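Local structure of peroxide stress regulator PerR, FUR family (Streptococcus pyogenes, 4LMY) at the interface of chains A and B. The protein acts as a peroxide-responsive, metal-dependent transcription regulator of the FUR family that binds DNA, probably as a dimer. Sequence-based numbering; all coordinates share one arbitrary frame. Chains: chain A/B, Peroxide stress regulator PerR, FUR family.

Contact 1: the interface of chains A and B. Residues chain A 102, 110-113, 145; chain B 125, 129, 131.
B:Tyr131 lays its phenol ring against chain A, and this ring makes several of the apolar contacts. From one face, offset toward the CD1 rim, A:Val102 brings CG1, 3.5 Å from CD1 of B:Tyr131; with CG1 anti to the backbone N (chi1 -167°), that methyl lies toward the tyrosine while CG2 turns to the B helix. The two side chains run past each other in opposite directions. The methyl CB of A:Ala111 reaches the same face farther out, 3.6 Å from CE2 of B:Tyr131. From the opposite face the ring carbon CD of A:Pro145 approaches at 3.8 Å from B:Tyr131 CD2, its side chain roughly perpendicular to the tyrosine, and the ring is thus touched from both sides near its rim.

A CH-pi contact extends the patch: CA of B:Ala125 sits over the centre of the A:Phe113 ring, 3.6 Å above its plane, and CB leans toward the CE2-CZ rim.

Between these two rings B:Thr129, with 58 Å² of its surface buried by chain A, presents its methyl, CG2, to A:Ala111 CB at 3.9 Å, with CG2 of A:Val102 and CB of A:Phe113 slightly farther off. Its hydroxyl OG1, set between backbone N and carbonyl carbon (chi1 68°), is used within chain B. It donates to the carbonyl O of B:Ala125 at 2.6 Å, tilted 32° from the carbonyl plane, and accepts the N-H of B:Tyr131 at 3.1 Å. These bonds fix the threonine's rotation, keep its methyl on chain A and tie the end of helix 118-129 to the tyrosine.

Apolar contacts carry the grip between chains, seating one subunit's helix end on strands 98-104 and 110-115 of the other in what is probably the regulator's dimer.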
ATOM      1  N   VAL A 102      12.145   4.278   5.129  1.00 17.65           N
ATOM      2  CA  VAL A 102      11.543   5.257   6.021  1.00 18.78           C
ATOM      3  C   VAL A 102      12.623   6.277   6.357  1.00 18.19           C
ATOM      4  O   VAL A 102      13.711   5.914   6.803  1.00 21.14           O
ATOM      5  CB  VAL A 102      11.025   4.628   7.328  1.00 20.77           C
ATOM      6  CG1 VAL A 102      10.125   5.614   8.062  1.00 24.13           C
ATOM      7  CG2 VAL A 102      10.277   3.349   7.041  1.00 26.19           C
ATOM      8  N   ILE A 110      18.037   6.828   7.357  1.00 19.97           N
ATOM      9  CA  ILE A 110      17.115   5.974   6.623  1.00 21.28           C
ATOM     10  C   ILE A 110      17.101   4.554   7.171  1.00 21.96           C
ATOM     11  O   ILE A 110      18.150   3.954   7.409  1.00 23.11           O
ATOM     12  CB  ILE A 110      17.474   5.940   5.127  1.00 22.38           C
ATOM     13  CG1 ILE A 110      17.413   7.349   4.534  1.00 23.81           C
ATOM     14  CG2 ILE A 110      16.543   5.006   4.367  1.00 26.99           C
ATOM     15  CD1 ILE A 110      17.899   7.427   3.105  1.00 29.05           C
ATOM     16  N   ALA A 111      15.896   4.036   7.386  1.00 20.93           N
ATOM     17  CA  ALA A 111      15.693   2.622   7.663  1.00 19.26           C
ATOM     18  C   ALA A 111      14.816   2.065   6.551  1.00 20.03           C
ATOM     19  O   ALA A 111      14.263   2.821   5.755  1.00 22.48           O
ATOM     20  CB  ALA A 111      15.025   2.435   9.014  1.00 19.42           C
ATOM     21  N   ASP A 112      14.709   0.746   6.475  1.00 22.34           N
ATOM     22  CA  ASP A 112      13.803   0.141   5.508  1.00 21.61           C
ATOM     23  C   ASP A 112      12.965  -0.946   6.159  1.00 24.27           C
ATOM     24  O   ASP A 112      13.339  -1.498   7.195  1.00 24.35           O
ATOM     25  CB  ASP A 112      14.556  -0.406   4.293  1.00 25.96           C
ATOM     26  CG  ASP A 112      15.566  -1.473   4.659  1.00 32.49           C
ATOM     27  OD1 ASP A 112      15.162  -2.641   4.859  1.00 29.35           O
ATOM     28  OD2 ASP A 112      16.770  -1.148   4.730  1.00 34.30           O
ATOM     29  N   PHE A 113      11.821  -1.235   5.550  1.00 19.86           N
ATOM     30  CA  PHE A 113      10.941  -2.283   6.049  1.00 21.24           C
ATOM     31  C   PHE A 113      10.372  -3.096   4.896  1.00 20.59           C
ATOM     32  O   PHE A 113      10.335  -2.637   3.756  1.00 22.45           O
ATOM     33  CB  PHE A 113       9.811  -1.693   6.899  1.00 22.69           C
ATOM     34  CG  PHE A 113       8.825  -0.868   6.120  1.00 26.27           C
ATOM     35  CD1 PHE A 113       7.587  -1.382   5.772  1.00 26.79           C
ATOM     36  CD2 PHE A 113       9.137   0.424   5.740  1.00 25.40           C
ATOM     37  CE1 PHE A 113       6.683  -0.620   5.058  1.00 33.65           C
ATOM     38  CE2 PHE A 113       8.238   1.189   5.028  1.00 24.28           C
ATOM     39  CZ  PHE A 113       7.013   0.669   4.686  1.00 27.35           C
ATOM     40  N   PRO A 145      13.954   6.354  16.210  1.00 18.43           N
ATOM     41  CA  PRO A 145      14.027   6.135  17.659  1.00 21.96           C
ATOM     42  C   PRO A 145      14.954   7.108  18.392  1.00 22.56           C
ATOM     43  O   PRO A 145      14.639   7.514  19.510  1.00 28.23           O
ATOM     44  CB  PRO A 145      14.563   4.709  17.758  1.00 21.78           C
ATOM     45  CG  PRO A 145      14.012   4.040  16.548  1.00 23.69           C
ATOM     46  CD  PRO A 145      14.017   5.085  15.462  1.00 20.55           C
TER
ATOM     47  N   ALA B 125       5.695  -0.180   8.783  1.00 20.98           N
ATOM     48  CA  ALA B 125       6.853   0.703   8.849  1.00 23.92           C
ATOM     49  C   ALA B 125       7.252   0.943  10.299  1.00 18.03           C
ATOM     50  O   ALA B 125       8.429   0.851  10.657  1.00 21.45           O
ATOM     51  CB  ALA B 125       6.554   2.029   8.150  1.00 23.52           C
ATOM     52  N   THR B 129      10.780  -0.774  12.103  1.00 17.91           N
ATOM     53  CA  THR B 129      11.852   0.216  12.197  1.00 17.82           C
ATOM     54  C   THR B 129      11.877   0.956  13.529  1.00 19.47           C
ATOM     55  O   THR B 129      12.912   1.492  13.927  1.00 19.86           O
ATOM     56  CB  THR B 129      11.753   1.270  11.071  1.00 15.50           C
ATOM     57  OG1 THR B 129      10.593   2.086  11.278  1.00 17.57           O
ATOM     58  CG2 THR B 129      11.678   0.604   9.706  1.00 20.94           C
ATOM     59  N   TYR B 131      10.344   3.670  13.941  1.00 18.70           N
ATOM     60  CA  TYR B 131      10.011   5.057  13.607  1.00 19.78           C
ATOM     61  C   TYR B 131       8.558   5.373  13.953  1.00 23.51           C
ATOM     62  O   TYR B 131       7.667   4.544  13.751  1.00 21.37           O
ATOM     63  CB  TYR B 131      10.205   5.326  12.112  1.00 18.67           C
ATOM     64  CG  TYR B 131      11.626   5.536  11.640  1.00 18.94           C
ATOM     65  CD1 TYR B 131      11.955   6.636  10.854  1.00 18.75           C
ATOM     66  CD2 TYR B 131      12.631   4.635  11.963  1.00 17.91           C
ATOM     67  CE1 TYR B 131      13.244   6.827  10.396  1.00 19.55           C
ATOM     68  CE2 TYR B 131      13.924   4.819  11.515  1.00 20.10           C
ATOM     69  CZ  TYR B 131      14.225   5.921  10.738  1.00 20.07           C
ATOM     70  OH  TYR B 131      15.510   6.107  10.285  1.00 20.20           O
TER

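Contact 2: the interface of chains A and B. Residues chain A 102, 113, 138-141; chain B 121, 125, 133, 135-137.
The guanidinium of B:Arg135 lies flat on the phenol ring of A:Tyr141, the two planes only 5° apart. NH2 stands over the ring centre, 3.7 Å from the centroid, in a cation-pi stack, and CZ and NH1 spread over the CD2-CE2 side. The arginine gets there with CG in the crowded position between backbone N and carbonyl carbon (chi1 62°), then a chain extended as far as NE that crosses the tyrosine at a slant, the last torsion (95°) turning the guanidinium flat onto the ring; its CG touches A:Tyr141 CB at 3.7 Å.

The same two residues also meet through their backbones. A:Tyr141 N donates to the carbonyl O of B:Arg135 at 2.8 Å, nearly in line with the C=O, and the return bond from B:Arg135 N to A:Tyr141 O is weak. The carbonyl O of B:Arg135 and CD of B:Pro137 lie at the tyrosine's edge, in plane, the proline CD 3.8 Å from CD2 of A:Tyr141 and the two side chains crossing at about a right angle.

Beyond the stack, B:Ile136 turns the other way. Its CG1 bears on CB of A:Ala140 at 3.8 Å, while CG2 meets CG1 of A:Val138 with the side chains at an oblique angle. Farther on, B:Ile121 brings CG2 to the CE1-CZ rim of the A:Phe113 ring, 3.4 Å from CZ, these side chains too crossing nearly at right angles.

A water joins the loops: it lies 2.8 Å from A:Ile139 N, and also bonds the carbonyl oxygens of A:Ile139 and B:Pro137.

In the fold, strand 140-143 of chain A pairs antiparallel with strand 132-135 of chain B, carrying a sheet across the subunit boundary, with helix 118-129 of B packed beside it.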
ATOM      1  N   VAL A 102      12.145   4.278   5.129  1.00 17.65           N
ATOM      2  CA  VAL A 102      11.543   5.257   6.021  1.00 18.78           C
ATOM      3  C   VAL A 102      12.623   6.277   6.357  1.00 18.19           C
ATOM      4  O   VAL A 102      13.711   5.914   6.803  1.00 21.14           O
ATOM      5  CB  VAL A 102      11.025   4.628   7.328  1.00 20.77           C
ATOM      6  CG1 VAL A 102      10.125   5.614   8.062  1.00 24.13           C
ATOM      7  CG2 VAL A 102      10.277   3.349   7.041  1.00 26.19           C
ATOM      8  N   PHE A 113      11.821  -1.235   5.550  1.00 19.86           N
ATOM      9  CA  PHE A 113      10.941  -2.283   6.049  1.00 21.24           C
ATOM     10  C   PHE A 113      10.372  -3.096   4.896  1.00 20.59           C
ATOM     11  O   PHE A 113      10.335  -2.637   3.756  1.00 22.45           O
ATOM     12  CB  PHE A 113       9.811  -1.693   6.899  1.00 22.69           C
ATOM     13  CG  PHE A 113       8.825  -0.868   6.120  1.00 26.27           C
ATOM     14  CD1 PHE A 113       7.587  -1.382   5.772  1.00 26.79           C
ATOM     15  CD2 PHE A 113       9.137   0.424   5.740  1.00 25.40           C
ATOM     16  CE1 PHE A 113       6.683  -0.620   5.058  1.00 33.65           C
ATOM     17  CE2 PHE A 113       8.238   1.189   5.028  1.00 24.28           C
ATOM     18  CZ  PHE A 113       7.013   0.669   4.686  1.00 27.35           C
ATOM     19  N   VAL A 138       7.268   4.576  -3.486  1.00 27.90           N
ATOM     20  CA  VAL A 138       6.815   4.859  -2.131  1.00 30.95           C
ATOM     21  C   VAL A 138       7.992   5.092  -1.196  1.00 24.50           C
ATOM     22  O   VAL A 138       8.943   4.314  -1.174  1.00 28.76           O
ATOM     23  CB  VAL A 138       5.952   3.707  -1.568  1.00 33.79           C
ATOM     24  CG1 VAL A 138       5.616   3.956  -0.107  1.00 40.50           C
ATOM     25  CG2 VAL A 138       4.682   3.539  -2.385  1.00 29.25           C
ATOM     26  N   ILE A 139       7.926   6.188  -0.446  1.00 32.09           N
ATOM     27  CA  ILE A 139       8.884   6.473   0.615  1.00 26.21           C
ATOM     28  C   ILE A 139       8.116   6.932   1.845  1.00 27.34           C
ATOM     29  O   ILE A 139       7.253   7.806   1.756  1.00 28.69           O
ATOM     30  CB  ILE A 139       9.877   7.583   0.214  1.00 27.03           C
ATOM     31  CG1 ILE A 139      10.643   7.198  -1.053  1.00 31.28           C
ATOM     32  CG2 ILE A 139      10.850   7.861   1.352  1.00 27.86           C
ATOM     33  CD1 ILE A 139      11.576   8.279  -1.558  1.00 35.92           C
ATOM     34  N   ALA A 140       8.418   6.336   2.994  1.00 20.23           N
ATOM     35  CA  ALA A 140       7.766   6.729   4.233  1.00 18.57           C
ATOM     36  C   ALA A 140       8.628   7.744   4.971  1.00 15.42           C
ATOM     37  O   ALA A 140       9.843   7.781   4.784  1.00 21.10           O
ATOM     38  CB  ALA A 140       7.516   5.510   5.113  1.00 19.47           C
ATOM     39  N   TYR A 141       7.984   8.573   5.785  1.00 21.37           N
ATOM     40  CA  TYR A 141       8.686   9.520   6.643  1.00 23.84           C
ATOM     41  C   TYR A 141       8.228   9.387   8.092  1.00 24.33           C
ATOM     42  O   TYR A 141       7.072   9.066   8.370  1.00 22.20           O
ATOM     43  CB  TYR A 141       8.487  10.957   6.150  1.00 22.21           C
ATOM     44  CG  TYR A 141       9.055  11.205   4.771  1.00 22.96           C
ATOM     45  CD1 TYR A 141      10.354  11.671   4.605  1.00 27.75           C
ATOM     46  CD2 TYR A 141       8.294  10.968   3.629  1.00 24.77           C
ATOM     47  CE1 TYR A 141      10.878  11.896   3.343  1.00 29.69           C
ATOM     48  CE2 TYR A 141       8.812  11.189   2.366  1.00 29.40           C
ATOM     49  CZ  TYR A 141      10.102  11.653   2.229  1.00 33.86           C
ATOM     50  OH  TYR A 141      10.621  11.873   0.972  1.00 40.67           O
TER
ATOM     51  N   ILE B 121       0.676  -0.006   5.576  1.00 28.96           N
ATOM     52  CA  ILE B 121       2.092   0.240   5.333  1.00 26.98           C
ATOM     53  C   ILE B 121       2.671   1.006   6.512  1.00 27.77           C
ATOM     54  O   ILE B 121       3.764   0.709   6.983  1.00 24.97           O
ATOM     55  CB  ILE B 121       2.309   1.069   4.051  1.00 30.70           C
ATOM     56  CG1 ILE B 121       1.778   0.317   2.833  1.00 29.49           C
ATOM     57  CG2 ILE B 121       3.777   1.414   3.861  1.00 32.67           C
ATOM     58  CD1 ILE B 121       1.848   1.120   1.569  1.00 33.76           C
ATOM     59  N   ALA B 125       5.695  -0.180   8.783  1.00 20.98           N
ATOM     60  CA  ALA B 125       6.853   0.703   8.849  1.00 23.92           C
ATOM     61  C   ALA B 125       7.252   0.943  10.299  1.00 18.03           C
ATOM     62  O   ALA B 125       8.429   0.851  10.657  1.00 21.45           O
ATOM     63  CB  ALA B 125       6.554   2.029   8.150  1.00 23.52           C
ATOM     64  N   VAL B 133       5.772   7.034  12.461  1.00 22.68           N
ATOM     65  CA  VAL B 133       5.482   7.441  11.089  1.00 19.62           C
ATOM     66  C   VAL B 133       4.680   8.740  11.024  1.00 23.00           C
ATOM     67  O   VAL B 133       3.661   8.882  11.696  1.00 28.26           O
ATOM     68  CB  VAL B 133       4.720   6.333  10.328  1.00 22.56           C
ATOM     69  CG1 VAL B 133       4.514   6.731   8.877  1.00 24.10           C
ATOM     70  CG2 VAL B 133       5.477   5.016  10.417  1.00 23.98           C
ATOM     71  N   ARG B 135       4.198  10.546   7.707  1.00 24.41           N
ATOM     72  CA  ARG B 135       3.529  10.638   6.416  1.00 25.53           C
ATOM     73  C   ARG B 135       4.095   9.638   5.416  1.00 27.59           C
ATOM     74  O   ARG B 135       5.288   9.331   5.426  1.00 24.82           O
ATOM     75  CB  ARG B 135       3.664  12.055   5.854  1.00 26.66           C
ATOM     76  CG  ARG B 135       5.108  12.465   5.598  1.00 26.33           C
ATOM     77  CD  ARG B 135       5.255  13.968   5.432  1.00 31.85           C
ATOM     78  NE  ARG B 135       6.661  14.364   5.379  1.00 28.64           N
ATOM     79  CZ  ARG B 135       7.350  14.543   4.256  1.00 29.99           C
ATOM     80  NH1 ARG B 135       6.769  14.370   3.076  1.00 32.77           N
ATOM     81  NH2 ARG B 135       8.626  14.902   4.313  1.00 37.57           N
ATOM     82  N   ILE B 136       3.230   9.124   4.551  1.00 24.56           N
ATOM     83  CA  ILE B 136       3.677   8.265   3.465  1.00 25.51           C
ATOM     84  C   ILE B 136       3.051   8.743   2.162  1.00 25.80           C
ATOM     85  O   ILE B 136       2.016   8.227   1.741  1.00 27.44           O
ATOM     86  CB  ILE B 136       3.308   6.785   3.699  1.00 28.89           C
ATOM     87  CG1 ILE B 136       3.763   6.323   5.086  1.00 26.41           C
ATOM     88  CG2 ILE B 136       3.918   5.908   2.614  1.00 26.26           C
ATOM     89  CD1 ILE B 136       3.514   4.855   5.352  1.00 33.77           C
ATOM     90  N   PRO B 137       3.669   9.750   1.529  1.00 27.93           N
ATOM     91  CA  PRO B 137       3.133  10.271   0.268  1.00 27.41           C
ATOM     92  C   PRO B 137       3.209   9.213  -0.824  1.00 32.75           C
ATOM     93  O   PRO B 137       4.261   8.616  -1.042  1.00 37.76           O
ATOM     94  CB  PRO B 137       4.060  11.447  -0.050  1.00 34.06           C
ATOM     95  CG  PRO B 137       5.326  11.141   0.675  1.00 34.55           C
ATOM     96  CD  PRO B 137       4.908  10.438   1.930  1.00 27.53           C
TER
HETATM   97  O   HOH W   1       6.761   8.680  -0.807  1.00 38.63           O

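Contact 1 and contact 2 are neighbouring parts of one surface, the centres of their C-alpha atoms about 8 Å apart. They share A:Val102, A:Phe113 and B:Ala125, and helix 118-129 of chain B runs through both: its C-terminal end serves contact 1, and its earlier turns serve contact 2. Contact 1 relies on apolar packing, whereas contact 2 adds a cation-pi stack, a bridging water and strand pairing, the last of which would fix how the two chains align. The two-fold axis repeats both with chains exchanged, giving a continuous interface consistent with the dimer through which FUR-family regulators bind DNA.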